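Local coordinates for protein sortase (Streptomyces avermitilis, PDB 5GO5) that probably works as a housekeeping cysteine transpeptidase of class E, joining surface proteins to the cell wall through an acyl-thioester intermediate, at residues 69-74 with 81-86; 118-123 with 131-136; 125-130 with 186-191. All blocks are in the same frame, centred on the assembly; numbering follows the deposited sequence.

Overall arrangement
Following the chain from the N terminus, contact 1 comes first and closes the short loop between strands 65-69 and 80-82, a parallel pair joined through helix 73-76. The chain then runs through strand 93-98 and a long connection before contact 2 folds strand 119-123 back on strand 127-140 as a hairpin. Contact 3 crosses contact 2 in sequence: its segment 125-130 begins inside that hairpin, and 186-191 closes an excursion of 55 residues near the end of strand 178-190. Contacts 2 and 3, whose centres lie about 13 Å apart, touch because both use strand 127-140, flanked by 119-123 and 178-190. Contacts 1 and 2 sit on opposite sides of the chain's centre, within the same mixed sheet.

Contact 1 (69-74 with 81-86); sequences EGTGTE and GHYANT
Glu69 and His82 run side by side, and the contact is tightest where they meet: His82 ND1 gives its hydrogen to Glu69 OE1 at 2.6 Å. The carboxylate uses its syn lone pair, OE1 lies in the ring plane, and the two flat groups are nearly coplanar, 16° apart. Glu69 gets there with CG anti to the backbone N (chi1 177°) and a bend at chi2. At its other edge the imidazole NE2 is hydrogen-bonded to Ala87 O, which fixes the ring's rotation and, with the carboxylate beside it, would favour a protonated ring. Close by, the backbones join through Gly70 N to His82 O, 2.8 Å. Thr71 lays its methyl CG2 over the centre of the Tyr83 ring in a CH-pi contact, 3.8 Å from the centroid. The looser side lies at exposed Ala84, where water does much of the joining: one molecule links Glu69 OE2 to Ala84 O, another Thr71 OG1 to Ala84 N. Thr71 O accepts a hydrogen bond from the hydroxyl of the adduct on modified Cys169, whose sulfur is the predicted nucleophile. A single parallel bridge, Glu69 with His82, joins strands 65-69 and 80-82 in a beta-alpha-beta unit of the sortase fold.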
ATOM      1  N   GLU A  69      12.129   0.323   1.051  1.00 12.30           N
ATOM      2  CA  GLU A  69      12.072   0.039   2.467  1.00 12.88           C
ATOM      3  C   GLU A  69      12.319   1.278   3.295  1.00 13.55           C
ATOM      4  O   GLU A  69      13.316   2.007   3.063  1.00 13.83           O
ATOM      5  CB  GLU A  69      13.081  -1.067   2.808  1.00 13.87           C
ATOM      6  CG  GLU A  69      13.187  -1.413   4.290  1.00 14.78           C
ATOM      7  CD  GLU A  69      11.940  -2.042   4.901  1.00 16.79           C
ATOM      8  OE1 GLU A  69      10.822  -1.871   4.361  1.00 16.84           O
ATOM      9  OE2 GLU A  69      12.084  -2.743   5.932  1.00 17.55           O
ATOM     10  N   GLY A  70      11.464   1.516   4.278  1.00 12.70           N
ATOM     11  CA  GLY A  70      11.609   2.683   5.120  1.00 13.57           C
ATOM     12  C   GLY A  70      10.711   3.830   4.798  1.00 14.49           C
ATOM     13  O   GLY A  70      10.159   3.912   3.713  1.00 13.19           O
ATOM     14  N   THR A  71      10.565   4.751   5.746  1.00 14.21           N
ATOM     15  CA  THR A  71       9.684   5.892   5.579  1.00 14.52           C
ATOM     16  C   THR A  71      10.392   7.197   5.926  1.00 16.22           C
ATOM     17  O   THR A  71       9.722   8.194   6.198  1.00 18.23           O
ATOM     18  CB  THR A  71       8.381   5.766   6.374  1.00 15.57           C
ATOM     19  OG1 THR A  71       8.664   5.482   7.763  1.00 16.44           O
ATOM     20  CG2 THR A  71       7.510   4.624   5.806  1.00 14.65           C
ATOM     21  N   GLY A  72      11.722   7.188   5.875  1.00 17.47           N
ATOM     22  CA  GLY A  72      12.456   8.431   6.085  1.00 17.83           C
ATOM     23  C   GLY A  72      12.091   9.456   5.017  1.00 18.97           C
ATOM     24  O   GLY A  72      11.676   9.142   3.881  1.00 18.62           O
ATOM     25  N   THR A  73      12.276  10.726   5.353  1.00 20.45           N
ATOM     26  CA  THR A  73      11.819  11.772   4.478  1.00 22.67           C
ATOM     27  C   THR A  73      12.460  11.616   3.090  1.00 20.87           C
ATOM     28  O   THR A  73      11.818  11.869   2.065  1.00 22.56           O
ATOM     29  CB  THR A  73      12.104  13.182   5.064  1.00 24.63           C
ATOM     30  OG1 THR A  73      13.496  13.333   5.178  1.00 28.16           O
ATOM     31  CG2 THR A  73      11.497  13.332   6.422  1.00 26.22           C
ATOM     32  N   GLU A  74      13.713  11.159   3.022  1.00 19.91           N
ATOM     33  CA  GLU A  74      14.403  10.994   1.762  1.00 21.43           C
ATOM     34  C   GLU A  74      13.906   9.806   0.921  1.00 21.57           C
ATOM     35  O   GLU A  74      14.058   9.816  -0.295  1.00 23.88           O
ATOM     36  CB  GLU A  74      15.915  10.862   1.972  1.00 23.38           C
ATOM     37  CG  GLU A  74      16.435   9.502   2.409  1.00 22.64           C
ATOM     38  CD  GLU A  74      15.989   9.005   3.807  1.00 22.60           C
ATOM     39  OE1 GLU A  74      15.404   9.765   4.622  1.00 22.19           O
ATOM     40  OE2 GLU A  74      16.256   7.837   4.087  1.00 22.23           O
ATOM     41  N   GLY A  81       7.055   4.341   0.456  1.00 11.52           N
ATOM     42  CA  GLY A  81       7.893   3.792   1.515  1.00 11.46           C
ATOM     43  C   GLY A  81       7.150   2.796   2.397  1.00 11.38           C
ATOM     44  O   GLY A  81       6.040   3.102   2.869  1.00 11.59           O
ATOM     45  N   HIS A  82       7.756   1.639   2.610  1.00 11.07           N
ATOM     46  CA  HIS A  82       7.245   0.625   3.503  1.00 11.28           C
ATOM     47  C   HIS A  82       7.670   0.910   4.939  1.00 11.65           C
ATOM     48  O   HIS A  82       8.852   1.044   5.202  1.00 12.91           O
ATOM     49  CB  HIS A  82       7.745  -0.745   3.094  1.00 11.29           C
ATOM     50  CG  HIS A  82       7.375  -1.835   4.028  1.00 11.51           C
ATOM     51  ND1 HIS A  82       8.332  -2.579   4.692  1.00 11.61           N
ATOM     52  CD2 HIS A  82       6.176  -2.362   4.365  1.00 11.33           C
ATOM     53  CE1 HIS A  82       7.727  -3.494   5.435  1.00 12.92           C
ATOM     54  NE2 HIS A  82       6.428  -3.406   5.229  1.00 11.51           N
ATOM     55  N   TYR A  83       6.690   0.985   5.848  1.00 11.59           N
ATOM     56  CA  TYR A  83       7.007   1.063   7.274  1.00 11.51           C
ATOM     57  C   TYR A  83       7.823  -0.161   7.701  1.00 11.59           C
ATOM     58  O   TYR A  83       7.373  -1.301   7.607  1.00 11.50           O
ATOM     59  CB  TYR A  83       5.753   1.233   8.125  1.00 11.76           C
ATOM     60  CG  TYR A  83       5.103   2.572   7.995  1.00 12.82           C
ATOM     61  CD1 TYR A  83       4.120   2.826   7.017  1.00 13.34           C
ATOM     62  CD2 TYR A  83       5.422   3.590   8.883  1.00 13.93           C
ATOM     63  CE1 TYR A  83       3.505   4.062   6.918  1.00 13.82           C
ATOM     64  CE2 TYR A  83       4.859   4.825   8.774  1.00 14.77           C
ATOM     65  CZ  TYR A  83       3.876   5.057   7.813  1.00 14.88           C
ATOM     66  OH  TYR A  83       3.286   6.272   7.766  1.00 17.18           O
ATOM     67  N   ALA A  84       9.050   0.084   8.184  1.00 11.97           N
ATOM     68  CA  ALA A  84      10.017  -0.991   8.298  1.00 13.41           C
ATOM     69  C   ALA A  84       9.713  -1.950   9.449  1.00 13.75           C
ATOM     70  O   ALA A  84      10.197  -3.073   9.479  1.00 16.17           O
ATOM     71  CB  ALA A  84      11.441  -0.422   8.368  1.00 14.32           C
ATOM     72  N   ASN A  85       8.885  -1.511  10.368  1.00 13.55           N
ATOM     73  CA  ASN A  85       8.417  -2.324  11.510  1.00 14.31           C
ATOM     74  C   ASN A  85       7.170  -3.158  11.205  1.00 14.70           C
ATOM     75  O   ASN A  85       6.653  -3.830  12.087  1.00 16.59           O
ATOM     76  CB  ASN A  85       8.091  -1.422  12.696  1.00 15.60           C
ATOM     77  CG  ASN A  85       7.002  -0.440  12.404  1.00 16.52           C
ATOM     78  OD1 ASN A  85       7.028   0.251  11.366  1.00 17.12           O
ATOM     79  ND2 ASN A  85       6.024  -0.348  13.283  1.00 19.28           N
ATOM     80  N   THR A  86       6.669  -3.087   9.973  1.00 13.08           N
ATOM     81  CA  THR A  86       5.450  -3.819   9.589  1.00 11.98           C
ATOM     82  C   THR A  86       5.762  -5.015   8.693  1.00 12.35           C
ATOM     83  O   THR A  86       6.877  -5.184   8.205  1.00 13.78           O
ATOM     84  CB  THR A  86       4.397  -2.877   8.963  1.00 11.91           C
ATOM     85  OG1 THR A  86       4.800  -2.486   7.633  1.00 11.57           O
ATOM     86  CG2 THR A  86       4.178  -1.649   9.849  1.00 11.62           C
TER
HETATM   87  O   HOH W   1      10.383  -4.611   6.870  1.00 19.17           O
HETATM   88  O   HOH W   2       9.622   2.847   8.879  1.00 17.63           O

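Contact 2 (118-123 with 131-136); sequences DEVVLT and YVIDTG
Ile133 lays its CD1 against Val120 CG2, 4.1 Å away, the two branched side chains meeting at a slant. Its CG1 stands anti to the carbonyl carbon (chi1 -67°), a torsion that sets CG1 3.4 Å from Asp118 O and carries CD1 on to Val120 and Asp118 CB. Farther along, Leu122 CD1 approaches Tyr131 CD1 at 4.2 Å, and Val120 O lies at the edge of the tyrosine ring, in its plane. The far end of that ring is held too, by a hydrogen bond between Tyr131 OH and Gly90 N. Val120 and Tyr131 form a hydrogen-bonded pair: Val120 N reaches Tyr131 O at 2.9 Å and Tyr131 N returns to Val120 O at 2.8 Å. A third bond, Ile133 N to Asp118 O, is nearly straight (172°). Replacing Ile133 by an alanine would probably open a gap beside Val120 CG2 and Asp118 CB while sparing the backbone bond. Glu119 and Val132 form a non-hydrogen-bonded pair on the opposite, partly exposed face; on the face of Tyr131, Val120 and Leu122 pack on Met54 of strand 50-55. Asp118 turns its carboxylate to Arg58 in a salt bridge. These are the paired arms of an antiparallel beta hairpin in the beta-barrel sortase fold.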
ATOM      1  N   ASP A 118     -11.560  -2.009  -4.849  1.00 15.66           N
ATOM      2  CA  ASP A 118     -10.423  -1.661  -5.710  1.00 15.59           C
ATOM      3  C   ASP A 118      -9.196  -2.498  -5.330  1.00 15.55           C
ATOM      4  O   ASP A 118      -8.945  -2.734  -4.158  1.00 14.75           O
ATOM      5  CB  ASP A 118     -10.110  -0.205  -5.640  1.00 15.00           C
ATOM      6  CG  ASP A 118     -11.065   0.659  -6.453  1.00 17.27           C
ATOM      7  OD1 ASP A 118     -11.876   0.135  -7.258  1.00 20.16           O
ATOM      8  OD2 ASP A 118     -10.976   1.868  -6.297  1.00 19.71           O
ATOM      9  N   GLU A 119      -8.454  -2.923  -6.349  1.00 14.26           N
ATOM     10  CA  GLU A 119      -7.297  -3.764  -6.201  1.00 14.59           C
ATOM     11  C   GLU A 119      -6.029  -2.927  -6.082  1.00 13.45           C
ATOM     12  O   GLU A 119      -5.867  -1.873  -6.740  1.00 13.81           O
ATOM     13  CB  GLU A 119      -7.172  -4.707  -7.386  1.00 18.02           C
ATOM     14  CG  GLU A 119      -8.355  -5.663  -7.521  1.00 22.06           C
ATOM     15  CD  GLU A 119      -8.778  -5.847  -8.988  1.00 28.58           C
ATOM     16  OE1 GLU A 119      -8.668  -4.905  -9.826  1.00 36.91           O
ATOM     17  OE2 GLU A 119      -9.185  -6.960  -9.330  1.00 33.13           O
ATOM     18  N   VAL A 120      -5.123  -3.427  -5.257  1.00 12.73           N
ATOM     19  CA  VAL A 120      -3.764  -2.915  -5.095  1.00 12.55           C
ATOM     20  C   VAL A 120      -2.841  -4.088  -5.334  1.00 12.17           C
ATOM     21  O   VAL A 120      -2.920  -5.079  -4.634  1.00 11.51           O
ATOM     22  CB  VAL A 120      -3.554  -2.319  -3.673  1.00 12.06           C
ATOM     23  CG1 VAL A 120      -2.134  -1.852  -3.494  1.00 12.30           C
ATOM     24  CG2 VAL A 120      -4.566  -1.201  -3.382  1.00 12.98           C
ATOM     25  N   VAL A 121      -2.017  -4.001  -6.379  1.00 10.57           N
ATOM     26  CA  VAL A 121      -1.273  -5.119  -6.891  1.00 11.90           C
ATOM     27  C   VAL A 121       0.208  -4.840  -6.766  1.00 11.93           C
ATOM     28  O   VAL A 121       0.641  -3.746  -7.151  1.00 12.85           O
ATOM     29  CB  VAL A 121      -1.597  -5.379  -8.373  1.00 12.68           C
ATOM     30  CG1 VAL A 121      -0.830  -6.571  -8.906  1.00 13.92           C
ATOM     31  CG2 VAL A 121      -3.100  -5.652  -8.519  1.00 14.37           C
ATOM     32  N   LEU A 122       0.960  -5.790  -6.207  1.00 11.04           N
ATOM     33  CA  LEU A 122       2.399  -5.677  -6.143  1.00 11.93           C
ATOM     34  C   LEU A 122       3.101  -6.866  -6.714  1.00 12.95           C
ATOM     35  O   LEU A 122       2.609  -8.005  -6.638  1.00 12.46           O
ATOM     36  CB  LEU A 122       2.905  -5.497  -4.719  1.00 12.16           C
ATOM     37  CG  LEU A 122       2.451  -4.200  -4.051  1.00 11.93           C
ATOM     38  CD1 LEU A 122       1.200  -4.376  -3.211  1.00 12.77           C
ATOM     39  CD2 LEU A 122       3.556  -3.540  -3.232  1.00 12.22           C
ATOM     40  N   THR A 123       4.280  -6.605  -7.264  1.00 12.11           N
ATOM     41  CA  THR A 123       5.194  -7.656  -7.634  1.00 12.90           C
ATOM     42  C   THR A 123       6.515  -7.477  -6.892  1.00 12.66           C
ATOM     43  O   THR A 123       7.001  -6.339  -6.746  1.00 13.23           O
ATOM     44  CB  THR A 123       5.443  -7.772  -9.164  1.00 13.46           C
ATOM     45  OG1 THR A 123       6.478  -8.733  -9.389  1.00 15.63           O
ATOM     46  CG2 THR A 123       5.807  -6.439  -9.798  1.00 13.57           C
ATOM     47  N   TYR A 131      -4.109  -7.414  -3.532  1.00 10.78           N
ATOM     48  CA  TYR A 131      -4.874  -7.024  -2.377  1.00 11.39           C
ATOM     49  C   TYR A 131      -6.164  -6.338  -2.797  1.00 11.63           C
ATOM     50  O   TYR A 131      -6.216  -5.696  -3.856  1.00 11.67           O
ATOM     51  CB  TYR A 131      -4.061  -6.090  -1.490  1.00 10.68           C
ATOM     52  CG  TYR A 131      -2.894  -6.700  -0.770  1.00  9.86           C
ATOM     53  CD1 TYR A 131      -1.645  -6.839  -1.379  1.00 10.67           C
ATOM     54  CD2 TYR A 131      -3.009  -7.149   0.569  1.00 10.92           C
ATOM     55  CE1 TYR A 131      -0.545  -7.367  -0.690  1.00 11.52           C
ATOM     56  CE2 TYR A 131      -1.912  -7.667   1.252  1.00 10.64           C
ATOM     57  CZ  TYR A 131      -0.688  -7.785   0.628  1.00 10.42           C
ATOM     58  OH  TYR A 131       0.362  -8.293   1.382  1.00 11.33           O
ATOM     59  N   VAL A 132      -7.188  -6.428  -1.967  1.00 12.17           N
ATOM     60  CA  VAL A 132      -8.477  -5.776  -2.247  1.00 13.28           C
ATOM     61  C   VAL A 132      -8.871  -4.861  -1.106  1.00 12.61           C
ATOM     62  O   VAL A 132      -8.881  -5.282   0.033  1.00 12.62           O
ATOM     63  CB  VAL A 132      -9.559  -6.821  -2.481  1.00 14.48           C
ATOM     64  CG1 VAL A 132     -10.934  -6.134  -2.637  1.00 16.42           C
ATOM     65  CG2 VAL A 132      -9.221  -7.596  -3.736  1.00 15.49           C
ATOM     66  N   ILE A 133      -9.185  -3.623  -1.426  1.00 13.36           N
ATOM     67  CA  ILE A 133      -9.552  -2.613  -0.431  1.00 13.28           C
ATOM     68  C   ILE A 133     -10.867  -2.930   0.261  1.00 14.81           C
ATOM     69  O   ILE A 133     -11.889  -3.191  -0.407  1.00 14.95           O
ATOM     70  CB  ILE A 133      -9.584  -1.203  -1.042  1.00 13.53           C
ATOM     71  CG1 ILE A 133      -8.168  -0.789  -1.444  1.00 13.50           C
ATOM     72  CG2 ILE A 133     -10.184  -0.207  -0.060  1.00 13.89           C
ATOM     73  CD1 ILE A 133      -8.053   0.541  -2.149  1.00 14.15           C
ATOM     74  N   ASP A 134     -10.844  -2.944   1.591  1.00 13.55           N
ATOM     75  CA  ASP A 134     -12.085  -3.180   2.366  1.00 15.02           C
ATOM     76  C   ASP A 134     -12.629  -1.941   3.035  1.00 15.72           C
ATOM     77  O   ASP A 134     -13.859  -1.823   3.243  1.00 16.36           O
ATOM     78  CB  ASP A 134     -11.837  -4.207   3.422  1.00 15.37           C
ATOM     79  CG  ASP A 134     -11.516  -5.552   2.860  1.00 17.39           C
ATOM     80  OD1 ASP A 134     -12.337  -6.112   2.114  1.00 19.96           O
ATOM     81  OD2 ASP A 134     -10.404  -6.052   3.112  1.00 16.80           O
ATOM     82  N   THR A 135     -11.748  -1.047   3.454  1.00 15.08           N
ATOM     83  CA  THR A 135     -12.121   0.112   4.272  1.00 16.24           C
ATOM     84  C   THR A 135     -11.377   1.349   3.822  1.00 17.00           C
ATOM     85  O   THR A 135     -10.203   1.283   3.492  1.00 16.45           O
ATOM     86  CB  THR A 135     -11.838  -0.200   5.745  1.00 16.93           C
ATOM     87  OG1 THR A 135     -12.493  -1.413   6.061  1.00 18.82           O
ATOM     88  CG2 THR A 135     -12.337   0.914   6.668  1.00 18.88           C
ATOM     89  N   GLY A 136     -12.094   2.477   3.796  1.00 16.69           N
ATOM     90  CA  GLY A 136     -11.545   3.776   3.476  1.00 17.49           C
ATOM     91  C   GLY A 136     -11.983   4.217   2.085  1.00 18.98           C
ATOM     92  O   GLY A 136     -12.747   3.477   1.412  1.00 20.59           O
TER

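Contact 3 (125-130 with 186-191); sequences GTTWFT and DSTQPV
The Trp128 indole has Pro190 O at its edge, in the ring plane, and a water there as well; this water accepts from NE1 at 2.9 Å and donates to Val191 O. Val191 comes to the indole obliquely, CG1 lying 3.8 Å from NE1, and the two side chains cross at about a right angle. On the other face of the sheet, the Phe129 ring carries the methyl CG2 of Thr127 over one face, offset toward the rim, while Thr188 CG2 approaches obliquely to 3.8 Å from Phe129 CD2. A chi1 of 55° at Thr188 sets its CG2 anti to the carbonyl carbon, beside Phe129. Between the two layers the strands bond in antiparallel register. Trp128 and Gln189 exchange both amide bonds, with Trp128 N to Gln189 O at 2.8 Å, and Thr130 N meets Ser187 O almost straight (176°). At the end of the pairing Thr130 O accepts twice, from Asp186 N at 2.8 Å and from Ser187 N at 3.2 Å, because a classic beta bulge turns both residues to face it. Beyond the strands, Trp128 lies on Pro196 and Leu199, and Gln189 NE2 bonds Gly194 O. The chemistry implies that backbone hydrogen bonds set the register joining strands 127-140 and 178-190 at the surface end of their pairing, while Trp128 with Val191 and Phe129 with Thr188 add apolar contact on the two faces.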
ATOM      1  N   GLY A 125       9.005  -9.422  -8.099  1.00 16.27           N
ATOM      2  CA  GLY A 125       9.847 -10.039  -9.102  1.00 17.89           C
ATOM      3  C   GLY A 125       9.639 -11.528  -9.262  1.00 19.14           C
ATOM      4  O   GLY A 125      10.043 -12.116 -10.296  1.00 20.54           O
ATOM      5  N   THR A 126       9.044 -12.138  -8.254  1.00 17.76           N
ATOM      6  CA  THR A 126       8.733 -13.594  -8.250  1.00 18.17           C
ATOM      7  C   THR A 126       7.232 -13.843  -8.275  1.00 17.48           C
ATOM      8  O   THR A 126       6.745 -14.745  -8.999  1.00 16.19           O
ATOM      9  CB  THR A 126       9.351 -14.244  -7.039  1.00 20.48           C
ATOM     10  OG1 THR A 126      10.769 -14.172  -7.184  1.00 23.09           O
ATOM     11  CG2 THR A 126       8.960 -15.707  -6.885  1.00 20.83           C
ATOM     12  N   THR A 127       6.524 -13.085  -7.450  1.00 16.22           N
ATOM     13  CA  THR A 127       5.085 -13.264  -7.228  1.00 14.61           C
ATOM     14  C   THR A 127       4.309 -11.970  -7.400  1.00 14.04           C
ATOM     15  O   THR A 127       4.781 -10.897  -7.007  1.00 14.20           O
ATOM     16  CB  THR A 127       4.858 -13.798  -5.797  1.00 15.48           C
ATOM     17  OG1 THR A 127       5.630 -15.006  -5.589  1.00 16.63           O
ATOM     18  CG2 THR A 127       3.415 -14.060  -5.454  1.00 15.76           C
ATOM     19  N   TRP A 128       3.113 -12.090  -7.967  1.00 12.78           N
ATOM     20  CA  TRP A 128       2.149 -11.049  -8.012  1.00 12.78           C
ATOM     21  C   TRP A 128       1.183 -11.228  -6.859  1.00 13.48           C
ATOM     22  O   TRP A 128       0.570 -12.270  -6.740  1.00 13.98           O
ATOM     23  CB  TRP A 128       1.299 -11.137  -9.263  1.00 13.17           C
ATOM     24  CG  TRP A 128       2.014 -10.697 -10.534  1.00 13.40           C
ATOM     25  CD1 TRP A 128       2.470 -11.493 -11.528  1.00 14.86           C
ATOM     26  CD2 TRP A 128       2.291  -9.355 -10.919  1.00 14.29           C
ATOM     27  NE1 TRP A 128       3.032 -10.722 -12.541  1.00 15.15           N
ATOM     28  CE2 TRP A 128       2.922  -9.402 -12.186  1.00 14.59           C
ATOM     29  CE3 TRP A 128       2.050  -8.119 -10.328  1.00 13.75           C
ATOM     30  CZ2 TRP A 128       3.327  -8.259 -12.849  1.00 14.71           C
ATOM     31  CZ3 TRP A 128       2.425  -6.986 -11.003  1.00 14.36           C
ATOM     32  CH2 TRP A 128       3.065  -7.068 -12.235  1.00 14.05           C
ATOM     33  N   PHE A 129       1.014 -10.176  -6.068  1.00 11.52           N
ATOM     34  CA  PHE A 129       0.113 -10.162  -4.919  1.00 12.25           C
ATOM     35  C   PHE A 129      -1.018  -9.226  -5.244  1.00 11.86           C
ATOM     36  O   PHE A 129      -0.774  -8.037  -5.514  1.00 12.69           O
ATOM     37  CB  PHE A 129       0.871  -9.633  -3.681  1.00 11.13           C
ATOM     38  CG  PHE A 129       2.051 -10.463  -3.271  1.00 11.66           C
ATOM     39  CD1 PHE A 129       3.298 -10.282  -3.875  1.00 12.47           C
ATOM     40  CD2 PHE A 129       1.911 -11.467  -2.305  1.00 12.76           C
ATOM     41  CE1 PHE A 129       4.397 -11.059  -3.493  1.00 13.41           C
ATOM     42  CE2 PHE A 129       3.018 -12.236  -1.906  1.00 13.63           C
ATOM     43  CZ  PHE A 129       4.247 -12.028  -2.508  1.00 13.49           C
ATOM     44  N   THR A 130      -2.264  -9.702  -5.156  1.00 11.47           N
ATOM     45  CA  THR A 130      -3.413  -8.851  -5.338  1.00 11.28           C
ATOM     46  C   THR A 130      -4.114  -8.659  -4.020  1.00 11.76           C
ATOM     47  O   THR A 130      -4.658  -9.627  -3.483  1.00 11.67           O
ATOM     48  CB  THR A 130      -4.426  -9.443  -6.343  1.00 12.54           C
ATOM     49  OG1 THR A 130      -3.775  -9.593  -7.610  1.00 13.04           O
ATOM     50  CG2 THR A 130      -5.598  -8.548  -6.525  1.00 13.51           C
ATOM     51  N   ASP A 186      -6.060 -11.034  -1.548  1.00 12.23           N
ATOM     52  CA  ASP A 186      -7.050 -11.877  -2.227  1.00 14.52           C
ATOM     53  C   ASP A 186      -6.438 -13.027  -2.964  1.00 15.51           C
ATOM     54  O   ASP A 186      -6.980 -14.138  -2.939  1.00 15.85           O
ATOM     55  CB  ASP A 186      -7.868 -11.025  -3.188  1.00 16.40           C
ATOM     56  CG  ASP A 186      -8.943 -11.844  -3.950  1.00 21.42           C
ATOM     57  OD1 ASP A 186      -9.895 -12.271  -3.331  1.00 26.26           O
ATOM     58  OD2 ASP A 186      -8.741 -12.107  -5.133  1.00 26.44           O
ATOM     59  N   SER A 187      -5.321 -12.792  -3.643  1.00 13.91           N
ATOM     60  CA  SER A 187      -4.739 -13.810  -4.496  1.00 15.89           C
ATOM     61  C   SER A 187      -3.258 -13.579  -4.709  1.00 14.77           C
ATOM     62  O   SER A 187      -2.749 -12.484  -4.480  1.00 13.28           O
ATOM     63  CB  SER A 187      -5.515 -13.897  -5.796  1.00 19.45           C
ATOM     64  OG  SER A 187      -5.509 -12.693  -6.471  1.00 22.27           O
ATOM     65  N   THR A 188      -2.593 -14.655  -5.086  1.00 14.04           N
ATOM     66  CA  THR A 188      -1.198 -14.628  -5.514  1.00 14.32           C
ATOM     67  C   THR A 188      -1.088 -15.415  -6.815  1.00 14.97           C
ATOM     68  O   THR A 188      -1.869 -16.334  -7.059  1.00 15.76           O
ATOM     69  CB  THR A 188      -0.247 -15.279  -4.493  1.00 16.47           C
ATOM     70  OG1 THR A 188      -0.681 -16.650  -4.196  1.00 16.24           O
ATOM     71  CG2 THR A 188      -0.163 -14.496  -3.259  1.00 16.90           C
ATOM     72  N   GLN A 189      -0.084 -15.078  -7.628  1.00 14.15           N
ATOM     73  CA  GLN A 189       0.290 -15.960  -8.757  1.00 14.57           C
ATOM     74  C   GLN A 189       1.727 -15.681  -9.115  1.00 14.65           C
ATOM     75  O   GLN A 189       2.243 -14.576  -8.884  1.00 13.45           O
ATOM     76  CB  GLN A 189      -0.626 -15.796  -9.953  1.00 16.27           C
ATOM     77  CG  GLN A 189      -0.545 -14.477 -10.688  1.00 17.62           C
ATOM     78  CD  GLN A 189      -1.570 -14.358 -11.805  1.00 20.68           C
ATOM     79  OE1 GLN A 189      -2.777 -14.405 -11.566  1.00 26.14           O
ATOM     80  NE2 GLN A 189      -1.097 -14.159 -13.044  1.00 21.70           N
ATOM     81  N   PRO A 190       2.415 -16.656  -9.715  1.00 13.95           N
ATOM     82  CA  PRO A 190       3.788 -16.416 -10.121  1.00 14.76           C
ATOM     83  C   PRO A 190       3.897 -15.490 -11.320  1.00 14.62           C
ATOM     84  O   PRO A 190       2.973 -15.375 -12.137  1.00 15.36           O
ATOM     85  CB  PRO A 190       4.314 -17.807 -10.518  1.00 15.23           C
ATOM     86  CG  PRO A 190       3.210 -18.741 -10.322  1.00 15.67           C
ATOM     87  CD  PRO A 190       1.957 -18.036 -10.012  1.00 14.22           C
ATOM     88  N   VAL A 191       5.009 -14.764 -11.386  1.00 16.70           N
ATOM     89  CA  VAL A 191       5.247 -13.900 -12.556  1.00 19.05           C
ATOM     90  C   VAL A 191       5.343 -14.724 -13.869  1.00 20.48           C
ATOM     91  O   VAL A 191       4.979 -14.224 -14.914  1.00 21.96           O
ATOM     92  CB  VAL A 191       6.468 -12.999 -12.397  1.00 20.87           C
ATOM     93  CG1 VAL A 191       6.280 -12.053 -11.202  1.00 21.22           C
ATOM     94  CG2 VAL A 191       7.739 -13.811 -12.336  1.00 24.15           C
TER
HETATM   95  O   HOH W   3       4.263 -11.400 -15.035  1.00 21.80           O